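Local atomic coordinates of pantothenate synthetase (Francisella tularensis subsp. tularensis, PDB entry 3QTT), a protein that probably catalyses the ATP-dependent condensation of pantoate with beta-alanine to give pantothenate, by way of a pantoyl-adenylate intermediate. Residues G33-G38 with Q78-I83; P61-N66 with P125-G130; P144-L149 with N170-V175. All coordinates share one frame; numbering follows the deposited sequence. Where two conformers were deposited one is given.

In the fold
The three contacts surround one active-site region, with their centres 21 to 23 Å apart and no direct touch between them. Contacts 1 and 2 cross along the chain: 33-38 and 61-66 follow the neighbouring strands 26-31 and 52-57 of the six-stranded parallel sheet, and their partners, on helices 77-86 and 127-142, come later in the same order. Contact 3 follows both and joins strand 146-150 to the edge strand 172-176; helix 127-142 leads from contact 2 straight into it. Contacts 1 and 3 both reach the bound ATP analogue, whereas contact 2 holds beta-alanine and proline. The sheet thus gathers nucleotide and substrate sites from segments far apart in sequence.

Contact 1 of 3, residues G33-G38 with Q78-I83; sequences GALHNG and QQDIQI. With ANP (phosphoaminophosphonic acid-adenylate ester), chain C.
D80 reaches from helix 77-86 to the turn at A34 and L35 and takes up two consecutive backbone N-H groups with its carboxylate. One oxygen serves each amide. D80 OD2 accepts from A34 N at 2.6 Å on its syn side, with a bent N-H...O angle of 141°. D80 OD1 accepts from L35 N at 2.9 Å along a much straighter line, 169°, though this donor stands above the carboxylate plane. A34 N is also near OD1, but the angle there is poor, and the division of one oxygen to one amide holds. D80 CG lies anti to its own carbonyl carbon (chi1 -69°), which carries the carboxylate off the helix and up to the turn. G33 O and A34 O have weak bonds of their own, to S189 OG and K192 NZ.

The L35 side chain crosses that of D80 obliquely. Its CG sits 3.5 Å from D80 OD1, and its CD1 lies against D80 CB, so carbon borders the acid beside the two bonds. One helical turn further on, I83 CD1 touches L35 O at 3.8 Å.

At the other end of 33-38 the polar atoms turn to the nucleotide. H36 is the N-cap of helix 37-49: its ND1 accepts a weak capping bond from G38 N, while NE2 donates to O3G of the ATP analogue at 2.9 Å. With both ring nitrogens engaged at the ring edge, the two bonds restrain the rotation of the imidazole.

H36 opens the HNGH sequence, the HIGH-type motif of this nucleotidyltransferase-like fold. A buried carboxylate given two amide donors is probably stabilised as the anion, and by holding A34 N and L35 N it probably steadies the turn that leads to H36.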
loop_
_atom_site.group_PDB
_atom_site.type_symbol
_atom_site.label_atom_id
_atom_site.label_comp_id
_atom_site.label_asym_id
_atom_site.label_seq_id
_atom_site.Cartn_x
_atom_site.Cartn_y
_atom_site.Cartn_z
ATOM N N GLY A 33 19.456 -10.862 5.439
ATOM C CA GLY A 33 20.689 -11.612 5.269
ATOM C C GLY A 33 21.513 -11.668 6.539
ATOM O O GLY A 33 20.982 -11.442 7.613
ATOM N N ALA A 34 22.804 -11.967 6.434
ATOM C CA ALA A 34 23.604 -12.196 7.631
ATOM C C ALA A 34 22.888 -13.255 8.468
ATOM O O ALA A 34 22.485 -13.004 9.598
ATOM C CB ALA A 34 23.771 -10.918 8.406
ATOM N N LEU A 35 22.648 -14.404 7.861
ATOM C CA LEU A 35 21.758 -15.415 8.429
ATOM C C LEU A 35 22.291 -16.128 9.659
ATOM O O LEU A 35 23.457 -16.528 9.717
ATOM C CB LEU A 35 21.406 -16.451 7.372
ATOM C CG LEU A 35 20.807 -15.771 6.167
ATOM C CD1 LEU A 35 20.724 -16.776 5.049
ATOM C CD2 LEU A 35 19.438 -15.192 6.539
ATOM N N HIS A 36 21.402 -16.288 10.632
ATOM C CA HIS A 36 21.707 -16.985 11.872
ATOM C C HIS A 36 20.659 -18.049 12.155
ATOM O O HIS A 36 19.726 -18.264 11.365
ATOM C CB HIS A 36 21.813 -16.001 13.049
ATOM C CG HIS A 36 20.624 -15.088 13.185
ATOM N ND1 HIS A 36 19.410 -15.514 13.687
ATOM C CD2 HIS A 36 20.465 -13.781 12.872
ATOM C CE1 HIS A 36 18.558 -14.504 13.696
ATOM N NE2 HIS A 36 19.174 -13.441 13.205
ATOM N N ASN A 37 20.832 -18.712 13.295
ATOM C CA ASN A 37 19.956 -19.806 13.691
ATOM C C ASN A 37 18.474 -19.413 13.759
ATOM O O ASN A 37 17.610 -20.214 13.447
ATOM C CB ASN A 37 20.434 -20.444 15.000
ATOM C CG ASN A 37 21.458 -21.548 14.779
ATOM O OD1 ASN A 37 21.393 -22.277 13.795
ATOM N ND2 ASN A 37 22.410 -21.671 15.707
ATOM N N GLY A 38 18.173 -18.185 14.142
ATOM C CA GLY A 38 16.800 -17.702 14.038
ATOM C C GLY A 38 16.241 -17.783 12.615
ATOM O O GLY A 38 15.218 -18.456 12.384
ATOM N N GLN A 78 28.122 -14.352 0.440
ATOM C CA GLN A 78 28.652 -15.605 -0.060
ATOM C C GLN A 78 28.439 -16.695 0.975
ATOM O O GLN A 78 28.117 -17.828 0.630
ATOM C CB GLN A 78 30.112 -15.459 -0.479
ATOM C CG GLN A 78 30.319 -14.289 -1.450
ATOM C CD GLN A 78 29.270 -14.244 -2.556
ATOM O OE1 GLN A 78 28.837 -15.280 -3.049
ATOM N NE2 GLN A 78 28.856 -13.039 -2.939
ATOM N N GLN A 79 28.573 -16.335 2.249
ATOM C CA GLN A 79 28.238 -17.252 3.336
ATOM C C GLN A 79 26.718 -17.571 3.418
ATOM O O GLN A 79 26.331 -18.737 3.546
ATOM C CB GLN A 79 28.766 -16.677 4.653
ATOM C CG GLN A 79 30.051 -15.856 4.459
ATOM C CD GLN A 79 30.697 -15.437 5.776
ATOM O OE1 GLN A 79 30.685 -16.189 6.747
ATOM N NE2 GLN A 79 31.258 -14.227 5.814
ATOM N N ASP A 80 25.869 -16.539 3.324
ATOM C CA ASP A 80 24.413 -16.707 3.339
ATOM C C ASP A 80 23.926 -17.655 2.240
ATOM O O ASP A 80 22.995 -18.451 2.429
ATOM C CB ASP A 80 23.714 -15.352 3.198
ATOM C CG ASP A 80 23.885 -14.455 4.434
ATOM O OD1 ASP A 80 24.203 -14.979 5.526
ATOM O OD2 ASP A 80 23.684 -13.217 4.309
ATOM N N ILE A 81 24.568 -17.564 1.087
ATOM C CA ILE A 81 24.262 -18.447 -0.020
ATOM C C ILE A 81 24.640 -19.868 0.369
ATOM O O ILE A 81 23.884 -20.821 0.153
ATOM C CB ILE A 81 25.035 -18.006 -1.270
ATOM C CG1 ILE A 81 24.444 -16.708 -1.819
ATOM C CG2 ILE A 81 25.043 -19.102 -2.340
ATOM C CD1 ILE A 81 25.189 -16.173 -3.000
ATOM N N GLN A 82 25.811 -20.013 0.964
ATOM C CA GLN A 82 26.228 -21.333 1.390
ATOM C C GLN A 82 25.306 -21.868 2.481
ATOM O O GLN A 82 24.882 -23.025 2.445
ATOM C CB GLN A 82 27.705 -21.352 1.806
ATOM C CG GLN A 82 28.676 -21.267 0.598
ATOM C CD GLN A 82 28.133 -21.917 -0.693
ATOM O OE1 GLN A 82 28.138 -23.143 -0.843
ATOM N NE2 GLN A 82 27.683 -21.086 -1.632
ATOM N N ILE A 83 24.964 -21.025 3.440
ATOM C CA ILE A 83 23.996 -21.446 4.435
ATOM C C ILE A 83 22.695 -21.847 3.762
ATOM O O ILE A 83 22.178 -22.932 3.995
ATOM C CB ILE A 83 23.746 -20.363 5.458
ATOM C CG1 ILE A 83 24.942 -20.277 6.423
ATOM C CG2 ILE A 83 22.476 -20.658 6.216
ATOM C CD1 ILE A 83 24.920 -19.059 7.324
HETATM P PG ANP C . 17.695 -9.706 13.041
HETATM O O1G ANP C . 17.642 -9.796 14.507
HETATM O O2G ANP C . 16.308 -10.065 12.385
HETATM O O3G ANP C . 18.766 -10.664 12.425
HETATM P PB ANP C . 16.342 -7.775 12.022
HETATM O O1B ANP C . 15.109 -8.261 12.882
HETATM O O2B ANP C . 16.241 -6.253 11.990
HETATM N N3B ANP C . 17.898 -8.190 12.582
HETATM P PA ANP C . 15.791 -9.676 9.829
HETATM O O1A ANP C . 16.835 -10.369 9.105
HETATM O O2A ANP C . 14.930 -9.054 8.747
HETATM O O3A ANP C . 16.250 -8.291 10.560
HETATM O "O5'" ANP C . 14.834 -10.752 10.444
HETATM C "C5'" ANP C . 14.185 -11.544 9.479
HETATM C "C4'" ANP C . 13.120 -12.489 9.824
HETATM O "O4'" ANP C . 13.686 -13.406 10.677
HETATM C "C3'" ANP C . 12.042 -11.803 10.604
HETATM O "O3'" ANP C . 10.780 -12.385 10.406
HETATM C "C2'" ANP C . 12.525 -11.899 11.936
HETATM O "O2'" ANP C . 11.513 -11.807 12.879
HETATM C "C1'" ANP C . 13.076 -13.263 11.965
HETATM N N9 ANP C . 13.992 -13.478 13.095
HETATM C C8 ANP C . 15.031 -12.727 13.434
HETATM N N7 ANP C . 15.587 -13.194 14.553
HETATM C C5 ANP C . 14.874 -14.263 14.930
HETATM C C6 ANP C . 15.010 -15.153 15.997
HETATM N N6 ANP C . 16.043 -15.004 16.933
HETATM N N1 ANP C . 14.118 -16.143 16.093
HETATM C C2 ANP C . 13.131 -16.284 15.198
HETATM N N3 ANP C . 12.979 -15.451 14.152
HETATM C C4 ANP C . 13.843 -14.444 14.007
#

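Contact 2 of 3, residues P61-N66 with P125-G130; sequences PTQFNN and PGHFSG. With BAL (beta-alanine), chain F; PRO (proline), chain D.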
loop_
_atom_site.group_PDB
_atom_site.type_symbol
_atom_site.label_atom_id
_atom_site.label_comp_id
_atom_site.label_asym_id
_atom_site.label_seq_id
_atom_site.Cartn_x
_atom_site.Cartn_y
_atom_site.Cartn_z
ATOM N N PRO A 61 16.723 -0.070 2.675
ATOM C CA PRO A 61 17.084 1.283 3.111
ATOM C C PRO A 61 15.955 2.062 3.814
ATOM O O PRO A 61 16.243 2.727 4.804
ATOM C CB PRO A 61 17.495 1.985 1.807
ATOM C CG PRO A 61 17.051 1.086 0.717
ATOM C CD PRO A 61 17.067 -0.305 1.276
ATOM N N THR A 62 14.716 1.973 3.333
ATOM C CA THR A 62 13.678 2.904 3.783
ATOM C C THR A 62 13.175 2.596 5.187
ATOM O O THR A 62 12.400 3.369 5.770
ATOM C CB THR A 62 12.463 3.012 2.794
ATOM O OG1 THR A 62 11.592 1.874 2.927
ATOM C CG2 THR A 62 12.934 3.156 1.347
ATOM N N GLN A 63 13.560 1.441 5.716
ATOM C CA GLN A 63 13.181 1.120 7.086
ATOM C C GLN A 63 14.279 1.379 8.102
ATOM O O GLN A 63 14.099 1.140 9.292
ATOM C CB GLN A 63 12.587 -0.276 7.202
ATOM C CG GLN A 63 13.609 -1.325 7.155
ATOM C CD GLN A 63 13.015 -2.633 6.820
ATOM O OE1 GLN A 63 12.304 -2.768 5.826
ATOM N NE2 GLN A 63 13.275 -3.611 7.647
ATOM N N PHE A 64 15.415 1.877 7.636
ATOM C CA PHE A 64 16.441 2.311 8.576
ATOM C C PHE A 64 16.321 3.793 8.845
ATOM O O PHE A 64 16.705 4.605 8.009
ATOM C CB PHE A 64 17.825 2.045 7.994
ATOM C CG PHE A 64 18.223 0.607 8.024
ATOM C CD1 PHE A 64 19.153 0.153 8.948
ATOM C CD2 PHE A 64 17.673 -0.295 7.130
ATOM C CE1 PHE A 64 19.529 -1.171 8.968
ATOM C CE2 PHE A 64 18.039 -1.650 7.157
ATOM C CZ PHE A 64 18.961 -2.079 8.065
ATOM N N ASN A 65 15.873 4.139 10.049
ATOM C CA ASN A 65 15.770 5.538 10.472
ATOM C C ASN A 65 17.148 6.084 10.840
ATOM O O ASN A 65 17.385 7.284 10.804
ATOM C CB ASN A 65 14.815 5.682 11.664
ATOM C CG ASN A 65 15.179 4.758 12.831
ATOM O OD1 ASN A 65 15.280 3.525 12.676
ATOM N ND2 ASN A 65 15.381 5.355 14.005
ATOM N N ASN A 66 18.053 5.172 11.178
ATOM C CA ASN A 66 19.432 5.505 11.508
ATOM C C ASN A 66 20.423 5.186 10.367
ATOM O O ASN A 66 20.688 4.012 10.087
ATOM C CB ASN A 66 19.833 4.744 12.772
ATOM C CG ASN A 66 21.139 5.217 13.333
ATOM O OD1 ASN A 66 22.147 5.314 12.617
ATOM N ND2 ASN A 66 21.134 5.538 14.622
ATOM N N PRO A 125 11.422 6.206 14.130
ATOM C CA PRO A 125 10.351 6.870 13.378
ATOM C C PRO A 125 10.486 6.510 11.912
ATOM O O PRO A 125 11.607 6.514 11.407
ATOM C CB PRO A 125 10.624 8.366 13.617
ATOM C CG PRO A 125 11.634 8.429 14.736
ATOM C CD PRO A 125 12.443 7.162 14.593
ATOM N N GLY A 126 9.374 6.244 11.234
ATOM C CA GLY A 126 9.415 5.810 9.847
ATOM C C GLY A 126 9.885 4.385 9.574
ATOM O O GLY A 126 9.803 3.920 8.444
ATOM N N HIS A 127 10.375 3.682 10.588
ATOM C CA HIS A 127 10.829 2.335 10.357
ATOM C C HIS A 127 9.671 1.489 9.799
ATOM O O HIS A 127 9.804 0.876 8.730
ATOM C CB HIS A 127 11.393 1.727 11.634
ATOM C CG HIS A 127 11.529 0.236 11.582
ATOM N ND1 HIS A 127 10.696 -0.612 12.282
ATOM C CD2 HIS A 127 12.388 -0.557 10.898
ATOM C CE1 HIS A 127 11.040 -1.865 12.037
ATOM N NE2 HIS A 127 12.069 -1.859 11.203
ATOM N N PHE A 128 8.540 1.485 10.512
ATOM C CA PHE A 128 7.337 0.717 10.123
ATOM C C PHE A 128 6.779 1.032 8.721
ATOM O O PHE A 128 6.423 0.140 7.962
ATOM C CB PHE A 128 6.230 0.826 11.191
ATOM C CG PHE A 128 6.480 -0.028 12.460
ATOM C CD1 PHE A 128 7.214 -1.221 12.406
ATOM C CD2 PHE A 128 5.971 0.375 13.703
ATOM C CE1 PHE A 128 7.417 -1.993 13.559
ATOM C CE2 PHE A 128 6.194 -0.380 14.853
ATOM C CZ PHE A 128 6.903 -1.567 14.783
ATOM N N SER A 129 6.730 2.300 8.368
ATOM C CA SER A 129 6.347 2.677 7.020
ATOM C C SER A 129 7.185 1.900 6.007
ATOM O O SER A 129 6.651 1.316 5.042
ATOM C CB SER A 129 6.566 4.176 6.832
ATOM O OG SER A 129 6.021 4.634 5.627
ATOM N N GLY A 130 8.503 1.904 6.234
ATOM C CA GLY A 130 9.446 1.359 5.277
ATOM C C GLY A 130 9.332 -0.152 5.180
ATOM O O GLY A 130 9.311 -0.745 4.102
HETATM N N BAL F . 12.519 -5.567 12.394
HETATM C CB BAL F . 13.543 -6.063 11.512
HETATM C CA BAL F . 14.082 -5.133 10.464
HETATM C C BAL F . 15.041 -4.021 10.826
HETATM O O BAL F . 15.559 -3.953 11.973
HETATM O OXT BAL F . 15.345 -3.126 9.984
HETATM N N PRO D . 10.404 -8.173 7.270
HETATM C CA PRO D . 11.331 -7.141 7.747
HETATM C C PRO D . 11.866 -6.320 6.587
HETATM O O PRO D . 13.053 -6.349 6.269
HETATM C CB PRO D . 12.470 -7.953 8.373
HETATM C CG PRO D . 11.970 -9.337 8.489
HETATM C CD PRO D . 10.979 -9.519 7.401
HETATM O OXT PRO D . 11.109 -5.610 5.929
#
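Q63 and H127 run side by side toward the bound beta-alanine, their flat ends nearly perpendicular, with 85° between the amide and imidazole planes. Packing is close at their base. Q63 CB lies 3.7 Å from H127 CD2, and the same CB rests on the backbone of G130, 3.8 Å from its C atom. G130 brings its bare CA surface against the loop, so that the CA atoms of Q63 and G130 come within 4.2 Å of each other. T62 OG1 covers this glycine as well, while its polar needs are met by N60 and Y101.

From this buried base Q63 extends beyond CG and puts its amide among the ligands. Q63 NE2 donates to OXT of beta-alanine at 3.2 Å in an almost straight bond (172°), and more weakly to O of the bound proline. H127, with CG anti to its backbone N (chi1 164°), stands alongside and brings NE2 to 3.7 Å from the carboxylate carbon of beta-alanine. The same carboxylate presents OXT to one face of the F64 ring, near the rim.

The outer part is looser. N65 and P125 cross at about a right angle, with N65 ND2 3.5 Å from P125 CD, and N65 CB lies against P125 O. P125 and G126 are exposed here, just ahead of helix 127-142. N65 OD1 is bonded to R124 NE, and NH1 of that arginine reaches beta-alanine, which ties even this outer edge to the ligand.

Q63 is predicted to bind both pantoate and beta-alanine, and its grip on two ligands at once agrees with that; proline probably occupies part of the pantoate pocket. The arrangement is that of the substrate site of pantothenate synthetase, lined by the first turn of helix 127-142.

Contact 3 of 3, residues P144-L149 with N170-V175; sequences PNNLYL and NTKIIV. With ANP (phosphoaminophosphonic acid-adenylate ester), chain C.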
loop_
_atom_site.group_PDB
_atom_site.type_symbol
_atom_site.label_atom_id
_atom_site.label_comp_id
_atom_site.label_asym_id
_atom_site.label_seq_id
_atom_site.Cartn_x
_atom_site.Cartn_y
_atom_site.Cartn_z
ATOM N N PRO A 144 3.419 -15.721 -2.429
ATOM C CA PRO A 144 3.483 -17.015 -1.716
ATOM C C PRO A 144 2.137 -17.519 -1.194
ATOM O O PRO A 144 1.183 -16.742 -1.077
ATOM C CB PRO A 144 4.381 -16.702 -0.514
ATOM C CG PRO A 144 3.992 -15.293 -0.192
ATOM C CD PRO A 144 3.813 -14.605 -1.548
ATOM N N ASN A 145 2.077 -18.817 -0.898
ATOM C CA ASN A 145 0.983 -19.397 -0.127
ATOM C C ASN A 145 1.163 -19.146 1.342
ATOM O O ASN A 145 0.195 -18.830 2.036
ATOM C CB ASN A 145 0.960 -20.900 -0.290
ATOM C CG ASN A 145 0.612 -21.304 -1.649
ATOM O OD1 ASN A 145 1.432 -21.863 -2.364
ATOM N ND2 ASN A 145 -0.612 -21.001 -2.049
ATOM N N ASN A 146 2.407 -19.326 1.800
ATOM C CA ASN A 146 2.773 -19.220 3.217
ATOM C C ASN A 146 3.941 -18.301 3.423
ATOM O O ASN A 146 4.909 -18.315 2.652
ATOM C CB ASN A 146 3.147 -20.585 3.822
ATOM C CG ASN A 146 1.975 -21.533 3.900
ATOM O OD1 ASN A 146 1.011 -21.292 4.634
ATOM N ND2 ASN A 146 2.050 -22.631 3.147
ATOM N N LEU A 147 3.863 -17.528 4.492
ATOM C CA LEU A 147 4.925 -16.595 4.838
ATOM C C LEU A 147 5.335 -16.791 6.296
ATOM O O LEU A 147 4.465 -16.957 7.153
ATOM C CB LEU A 147 4.457 -15.171 4.596
ATOM C CG LEU A 147 5.284 -14.068 5.226
ATOM C CD1 LEU A 147 6.418 -13.758 4.290
ATOM C CD2 LEU A 147 4.404 -12.856 5.409
ATOM N N TYR A 148 6.647 -16.772 6.562
ATOM C CA TYR A 148 7.181 -17.079 7.899
ATOM C C TYR A 148 7.882 -15.929 8.549
ATOM O O TYR A 148 8.776 -15.333 7.969
ATOM C CB TYR A 148 8.098 -18.306 7.848
ATOM C CG TYR A 148 7.352 -19.484 7.286
ATOM C CD1 TYR A 148 6.839 -20.464 8.131
ATOM C CD2 TYR A 148 7.084 -19.574 5.908
ATOM C CE1 TYR A 148 6.110 -21.535 7.630
ATOM C CE2 TYR A 148 6.352 -20.637 5.403
ATOM C CZ TYR A 148 5.868 -21.622 6.271
ATOM O OH TYR A 148 5.137 -22.684 5.785
ATOM N N LEU A 149 7.464 -15.633 9.769
ATOM C CA LEU A 149 7.931 -14.474 10.508
ATOM C C LEU A 149 8.303 -14.870 11.935
ATOM O O LEU A 149 7.660 -15.747 12.531
ATOM C CB LEU A 149 6.824 -13.427 10.555
ATOM C CG LEU A 149 6.290 -12.908 9.225
ATOM C CD1 LEU A 149 5.101 -11.997 9.449
ATOM C CD2 LEU A 149 7.389 -12.177 8.506
ATOM N N ASN A 170 -3.573 -13.175 -0.495
ATOM C CA ASN A 170 -3.996 -14.454 0.020
ATOM C C ASN A 170 -2.733 -15.211 0.446
ATOM O O ASN A 170 -2.110 -15.944 -0.325
ATOM C CB ASN A 170 -4.735 -15.138 -1.141
ATOM C CG ASN A 170 -4.959 -16.623 -0.933
ATOM O OD1 ASN A 170 -5.910 -17.034 -0.259
ATOM N ND2 ASN A 170 -4.105 -17.446 -1.550
ATOM N N THR A 171 -2.455 -15.147 1.744
ATOM C CA THR A 171 -1.269 -15.783 2.272
ATOM C C THR A 171 -1.502 -16.123 3.720
ATOM O O THR A 171 -1.956 -15.285 4.484
ATOM C CB THR A 171 -0.028 -14.847 2.106
ATOM O OG1 THR A 171 0.136 -14.536 0.726
ATOM C CG2 THR A 171 1.257 -15.519 2.526
ATOM N N LYS A 172 -1.074 -17.302 4.136
ATOM C CA LYS A 172 -1.089 -17.602 5.550
ATOM C C LYS A 172 0.180 -17.025 6.174
ATOM O O LYS A 172 1.273 -17.095 5.596
ATOM C CB LYS A 172 -1.187 -19.117 5.793
ATOM C CG LYS A 172 -2.565 -19.598 6.248
ATOM C CD LYS A 172 -2.593 -21.104 6.473
ATOM C CE LYS A 172 -1.502 -21.563 7.451
ATOM N NZ LYS A 172 -1.459 -20.740 8.698
ATOM N N ILE A 173 0.039 -16.442 7.352
ATOM C CA ILE A 173 1.203 -16.026 8.097
ATOM C C ILE A 173 1.451 -17.017 9.231
ATOM O O ILE A 173 0.583 -17.207 10.084
ATOM C CB ILE A 173 1.020 -14.636 8.690
ATOM C CG1 ILE A 173 1.080 -13.568 7.598
ATOM C CG2 ILE A 173 2.110 -14.364 9.695
ATOM C CD1 ILE A 173 0.493 -12.264 7.997
ATOM N N ILE A 174 2.631 -17.645 9.213
ATOM C CA ILE A 174 3.103 -18.476 10.306
ATOM C C ILE A 174 4.156 -17.738 11.142
ATOM O O ILE A 174 5.188 -17.325 10.616
ATOM C CB ILE A 174 3.692 -19.820 9.778
ATOM C CG1 ILE A 174 2.662 -20.564 8.934
ATOM C CG2 ILE A 174 4.222 -20.692 10.909
ATOM C CD1 ILE A 174 2.682 -20.142 7.486
ATOM N N VAL A 175 3.873 -17.586 12.441
ATOM C CA VAL A 175 4.759 -16.910 13.395
ATOM C C VAL A 175 5.595 -17.930 14.138
ATOM O O VAL A 175 5.066 -18.769 14.863
ATOM C CB VAL A 175 3.981 -16.106 14.483
ATOM C CG1 VAL A 175 4.952 -15.396 15.400
ATOM C CG2 VAL A 175 3.038 -15.107 13.856
HETATM P PG ANP C . 17.695 -9.706 13.041
HETATM O O1G ANP C . 17.642 -9.796 14.507
HETATM O O2G ANP C . 16.308 -10.065 12.385
HETATM O O3G ANP C . 18.766 -10.664 12.425
HETATM P PB ANP C . 16.342 -7.775 12.022
HETATM O O1B ANP C . 15.109 -8.261 12.882
HETATM O O2B ANP C . 16.241 -6.253 11.990
HETATM N N3B ANP C . 17.898 -8.190 12.582
HETATM P PA ANP C . 15.791 -9.676 9.829
HETATM O O1A ANP C . 16.835 -10.369 9.105
HETATM O O2A ANP C . 14.930 -9.054 8.747
HETATM O O3A ANP C . 16.250 -8.291 10.560
HETATM O "O5'" ANP C . 14.834 -10.752 10.444
HETATM C "C5'" ANP C . 14.185 -11.544 9.479
HETATM C "C4'" ANP C . 13.120 -12.489 9.824
HETATM O "O4'" ANP C . 13.686 -13.406 10.677
HETATM C "C3'" ANP C . 12.042 -11.803 10.604
HETATM O "O3'" ANP C . 10.780 -12.385 10.406
HETATM C "C2'" ANP C . 12.525 -11.899 11.936
HETATM O "O2'" ANP C . 11.513 -11.807 12.879
HETATM C "C1'" ANP C . 13.076 -13.263 11.965
HETATM N N9 ANP C . 13.992 -13.478 13.095
HETATM C C8 ANP C . 15.031 -12.727 13.434
HETATM N N7 ANP C . 15.587 -13.194 14.553
HETATM C C5 ANP C . 14.874 -14.263 14.930
HETATM C C6 ANP C . 15.010 -15.153 15.997
HETATM N N6 ANP C . 16.043 -15.004 16.933
HETATM N N1 ANP C . 14.118 -16.143 16.093
HETATM C C2 ANP C . 13.131 -16.284 15.198
HETATM N N3 ANP C . 12.979 -15.451 14.152
HETATM C C4 ANP C . 13.843 -14.444 14.007
HETATM O O HOH W 1 -1.331 -17.066 -3.200
#
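Strand 146-150, helix 154-166 and strand 172-176 form a beta-alpha-beta unit at the edge of the parallel sheet, and this contact pairs its two strands. N146 to L149 lie in register with K172 to V175. Bonds alternate in the parallel manner: K172 N gives to N145 O, L147 N to K172 O, I174 N to L147 O and L149 N to I174 O, all at 2.8 to 3.0 Å. CA-H...O contacts, such as V175 CA to L149 O, fill in between.

On the face toward helix 37-49, I174 lies beside Y148. CG1 of I174 lies anti to the carbonyl carbon, and the bend at chi2 (87°) folds CD1 over one face of the Y148 ring in a CH-pi contact, 4.0 Å from the centroid, while I174 CB meets Y148 CD1. The same terminal methyl, I174 CD1, touches N146 OD1, which also lies against K172 CB; the amide's ND2 goes to N50, and Y148 OH to N50 and E49.

The other face is wholly apolar across the strands. L147 CD2 meets I173 CG1 at 4.0 Å, and L149, two residues on from L147 and on the same face, reaches I173 CG2 with CD1; I160 of the connecting helix covers L149 and I173.

T171, just ahead of its strand, sets CG2 against P144 CG and L147 CB. A water accepts from N170 ND2 and gives a weak bond to P144 O, at the open end of the pair.

At the other end L149 CA comes to 3.5 Å from the ribose O3' of the ATP analogue, and G150 N bonds to this ligand. Nucleotide bound past the C-terminal ends of parallel strands is typical of the Rossmann-like HUP fold.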